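Local coordinates for DUF1904 domain-containing protein (Vibrio cholerae O1 biovar eltor str. N16961, PDB 1U9D) that is of unknown function but belongs to the DUF1904 family, grouped with the tautomerase-like MIF superfamily, at residues A26-S31 with R94-A99. Sequence-based numbering, arbitrary orientation.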
ATOM      1  N   ALA A  26      -3.638  12.148 -30.423  1.00 24.21           N
ATOM      2  CA  ALA A  26      -2.288  12.076 -29.887  1.00 24.86           C
ATOM      3  C   ALA A  26      -2.007  13.214 -28.914  1.00 25.17           C
ATOM      4  O   ALA A  26      -1.416  12.995 -27.863  1.00 23.98           O
ATOM      5  CB  ALA A  26      -1.257  12.084 -31.028  1.00 25.46           C
ATOM      6  N   HIS A  27      -2.450  14.419 -29.250  1.00 25.32           N
ATOM      7  CA  HIS A  27      -2.138  15.585 -28.426  1.00 26.51           C
ATOM      8  C   HIS A  27      -2.817  15.528 -27.064  1.00 24.62           C
ATOM      9  O   HIS A  27      -2.244  15.975 -26.080  1.00 23.90           O
ATOM     10  CB  HIS A  27      -2.501  16.898 -29.120  1.00 27.79           C
ATOM     11  CG  HIS A  27      -1.777  17.129 -30.409  1.00 33.93           C
ATOM     12  ND1 HIS A  27      -0.467  16.751 -30.613  1.00 39.84           N
ATOM     13  CD2 HIS A  27      -2.187  17.708 -31.564  1.00 38.87           C
ATOM     14  CE1 HIS A  27      -0.104  17.080 -31.842  1.00 41.47           C
ATOM     15  NE2 HIS A  27      -1.130  17.660 -32.438  1.00 40.55           N
ATOM     16  N   ILE A  28      -4.016  14.950 -27.015  1.00 23.30           N
ATOM     17  CA  ILE A  28      -4.723  14.687 -25.768  1.00 22.39           C
ATOM     18  C   ILE A  28      -3.907  13.754 -24.877  1.00 21.54           C
ATOM     19  O   ILE A  28      -3.694  14.037 -23.718  1.00 20.59           O
ATOM     20  CB  ILE A  28      -6.095  14.030 -26.042  1.00 22.50           C
ATOM     21  CG1 ILE A  28      -7.009  14.964 -26.821  1.00 25.19           C
ATOM     22  CG2 ILE A  28      -6.786  13.630 -24.746  1.00 21.98           C
ATOM     23  CD1 ILE A  28      -7.285  16.252 -26.130  1.00 27.21           C
ATOM     24  N   VAL A  29      -3.464  12.637 -25.436  1.00 20.87           N
ATOM     25  CA  VAL A  29      -2.676  11.671 -24.686  1.00 20.36           C
ATOM     26  C   VAL A  29      -1.383  12.304 -24.157  1.00 20.34           C
ATOM     27  O   VAL A  29      -0.975  12.042 -23.018  1.00 19.27           O
ATOM     28  CB  VAL A  29      -2.377  10.438 -25.554  1.00 20.25           C
ATOM     29  CG1 VAL A  29      -1.527   9.432 -24.803  1.00 21.98           C
ATOM     30  CG2 VAL A  29      -3.686   9.775 -25.969  1.00 19.93           C
ATOM     31  N   GLU A  30      -0.751  13.137 -24.980  1.00 20.31           N
ATOM     32  CA  GLU A  30       0.541  13.757 -24.630  1.00 22.07           C
ATOM     33  C   GLU A  30       0.395  14.668 -23.424  1.00 22.65           C
ATOM     34  O   GLU A  30       1.307  14.758 -22.598  1.00 21.91           O
ATOM     35  CB  GLU A  30       1.068  14.596 -25.797  1.00 22.52           C
ATOM     36  CG  GLU A  30       1.603  13.776 -26.952  1.00 24.76           C
ATOM     37  CD  GLU A  30       1.959  14.620 -28.180  1.00 31.41           C
ATOM     38  OE1 GLU A  30       1.459  15.770 -28.324  1.00 33.82           O
ATOM     39  OE2 GLU A  30       2.737  14.118 -29.025  1.00 33.65           O
ATOM     40  N   SER A  31      -0.737  15.357 -23.358  1.00 23.80           N
ATOM     41  CA  SER A  31      -1.087  16.223 -22.242  1.00 26.04           C
ATOM     42  C   SER A  31      -1.494  15.453 -20.995  1.00 26.64           C
ATOM     43  O   SER A  31      -1.209  15.879 -19.877  1.00 28.25           O
ATOM     44  CB  SER A  31      -2.250  17.138 -22.638  1.00 26.55           C
ATOM     45  OG  SER A  31      -1.946  17.858 -23.830  1.00 31.05           O
ATOM     46  N   ARG A  94     -11.948  13.619 -19.158  1.00 29.36           N
ATOM     47  CA  ARG A  94     -13.086  14.540 -19.298  1.00 31.33           C
ATOM     48  C   ARG A  94     -12.672  16.001 -19.287  1.00 32.29           C
ATOM     49  O   ARG A  94     -13.267  16.845 -19.975  1.00 32.35           O
ATOM     50  CB  ARG A  94     -14.110  14.286 -18.211  1.00 31.86           C
ATOM     51  CG  ARG A  94     -14.805  12.978 -18.443  1.00 34.99           C
ATOM     52  CD  ARG A  94     -16.123  12.819 -17.814  1.00 39.27           C
ATOM     53  NE  ARG A  94     -17.004  12.024 -18.664  1.00 43.74           N
ATOM     54  CZ  ARG A  94     -18.060  11.358 -18.222  1.00 47.48           C
ATOM     55  NH1 ARG A  94     -18.391  11.384 -16.935  1.00 48.45           N
ATOM     56  NH2 ARG A  94     -18.801  10.663 -19.076  1.00 49.41           N
ATOM     57  N   GLN A  95     -11.639  16.286 -18.514  1.00 32.73           N
ATOM     58  CA  GLN A  95     -11.033  17.602 -18.494  1.00 33.91           C
ATOM     59  C   GLN A  95     -10.542  18.072 -19.845  1.00 33.55           C
ATOM     60  O   GLN A  95     -10.601  19.252 -20.136  1.00 33.37           O
ATOM     61  CB  GLN A  95      -9.851  17.591 -17.539  1.00 34.68           C
ATOM     62  CG  GLN A  95      -9.399  18.952 -17.144  1.00 38.17           C
ATOM     63  CD  GLN A  95      -9.334  19.068 -15.650  1.00 43.55           C
ATOM     64  OE1 GLN A  95      -8.386  18.573 -15.039  1.00 46.57           O
ATOM     65  NE2 GLN A  95     -10.353  19.690 -15.044  1.00 46.81           N
ATOM     66  N   LEU A  96     -10.031  17.157 -20.658  1.00 33.16           N
ATOM     67  CA  LEU A  96      -9.480  17.515 -21.957  1.00 33.94           C
ATOM     68  C   LEU A  96     -10.475  17.300 -23.095  1.00 34.35           C
ATOM     69  O   LEU A  96     -10.364  17.959 -24.116  1.00 35.04           O
ATOM     70  CB  LEU A  96      -8.197  16.727 -22.213  1.00 33.44           C
ATOM     71  CG  LEU A  96      -7.213  16.818 -21.043  1.00 34.75           C
ATOM     72  CD1 LEU A  96      -6.148  15.726 -21.107  1.00 36.85           C
ATOM     73  CD2 LEU A  96      -6.575  18.190 -21.004  1.00 35.19           C
ATOM     74  N   LEU A  97     -11.459  16.426 -22.887  1.00 35.49           N
ATOM     75  CA  LEU A  97     -12.380  15.963 -23.939  1.00 36.61           C
ATOM     76  C   LEU A  97     -13.877  16.202 -23.692  1.00 37.75           C
ATOM     77  O   LEU A  97     -14.694  15.941 -24.576  1.00 37.54           O
ATOM     78  CB  LEU A  97     -12.173  14.457 -24.183  1.00 36.46           C
ATOM     79  CG  LEU A  97     -11.181  14.048 -25.266  1.00 38.14           C
ATOM     80  CD1 LEU A  97     -11.192  12.521 -25.407  1.00 38.41           C
ATOM     81  CD2 LEU A  97     -11.483  14.709 -26.630  1.00 39.61           C
ATOM     82  N   GLY A  98     -14.259  16.655 -22.508  1.00 39.40           N
ATOM     83  CA  GLY A  98     -15.662  16.912 -22.218  1.00 41.06           C
ATOM     84  C   GLY A  98     -16.216  16.102 -21.070  1.00 42.64           C
ATOM     85  O   GLY A  98     -15.984  14.895 -20.980  1.00 42.90           O
ATOM     86  N   ALA A  99     -16.978  16.765 -20.201  1.00 44.90           N
ATOM     87  CA  ALA A  99     -17.582  16.125 -19.026  1.00 46.65           C
ATOM     88  C   ALA A  99     -18.678  15.105 -19.352  1.00 47.79           C
ATOM     89  O   ALA A  99     -19.290  14.544 -18.438  1.00 48.65           O
ATOM     90  CB  ALA A  99     -18.127  17.188 -18.055  1.00 46.83           C
TER
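Ile28 and Leu96 meet where the N-terminal turns of helix 26-44 come up against the C-terminal end of helix 79-97, the two helices packed on the four-stranded mixed sheet of a chain whose beta-alpha-beta architecture is consistent with the MIF clan. The junction is made by van der Waals packing, without hydrogen bonds between the two segments, and lies at the surface. The two side chains run alongside one another, each pointing at the other's base: the delta methyl of Ile28 reaches over to the root of the leucine, CD1 to Leu96 CB 4.0 Å, while Leu96 CD1 reaches back to the isoleucine's main chain and lies 4.0 Å from Ile28 O. With chi1 at -64°, CG1 of Ile28 lies anti to the carbonyl carbon and CG2 anti to the backbone N; this CG2 methyl faces Leu97, with 4.4 Å between Ile28 CG2 and Leu97 CG. One isoleucine thus touches two consecutive leucines, a different branch for each. Leu97 also rests on Pro68 of a nearby loop. Ser31, one turn after Ile28, borders the contact, its CB 4.4 Å from Leu96 CD1. Ser31 OG turns back along its own helix and donates to His27 O at 2.9 Å. That carbonyl also accepts from Ser31 N, one donor on each side of the carbonyl plane. Helix 79-97 ends just beyond the leucines at Gly98, whose positive phi of 120° takes the chain out of helical geometry, though Gly98 N still bonds to Arg94 O. On the exposed flank of helix 26-44, the His27 ring is pinned by Glu30: His27 ND1 donates nearly straight and in the ring plane to Glu30 OE1, 3.1 Å away, and meets the carboxylate from above its plane, 45° out of it.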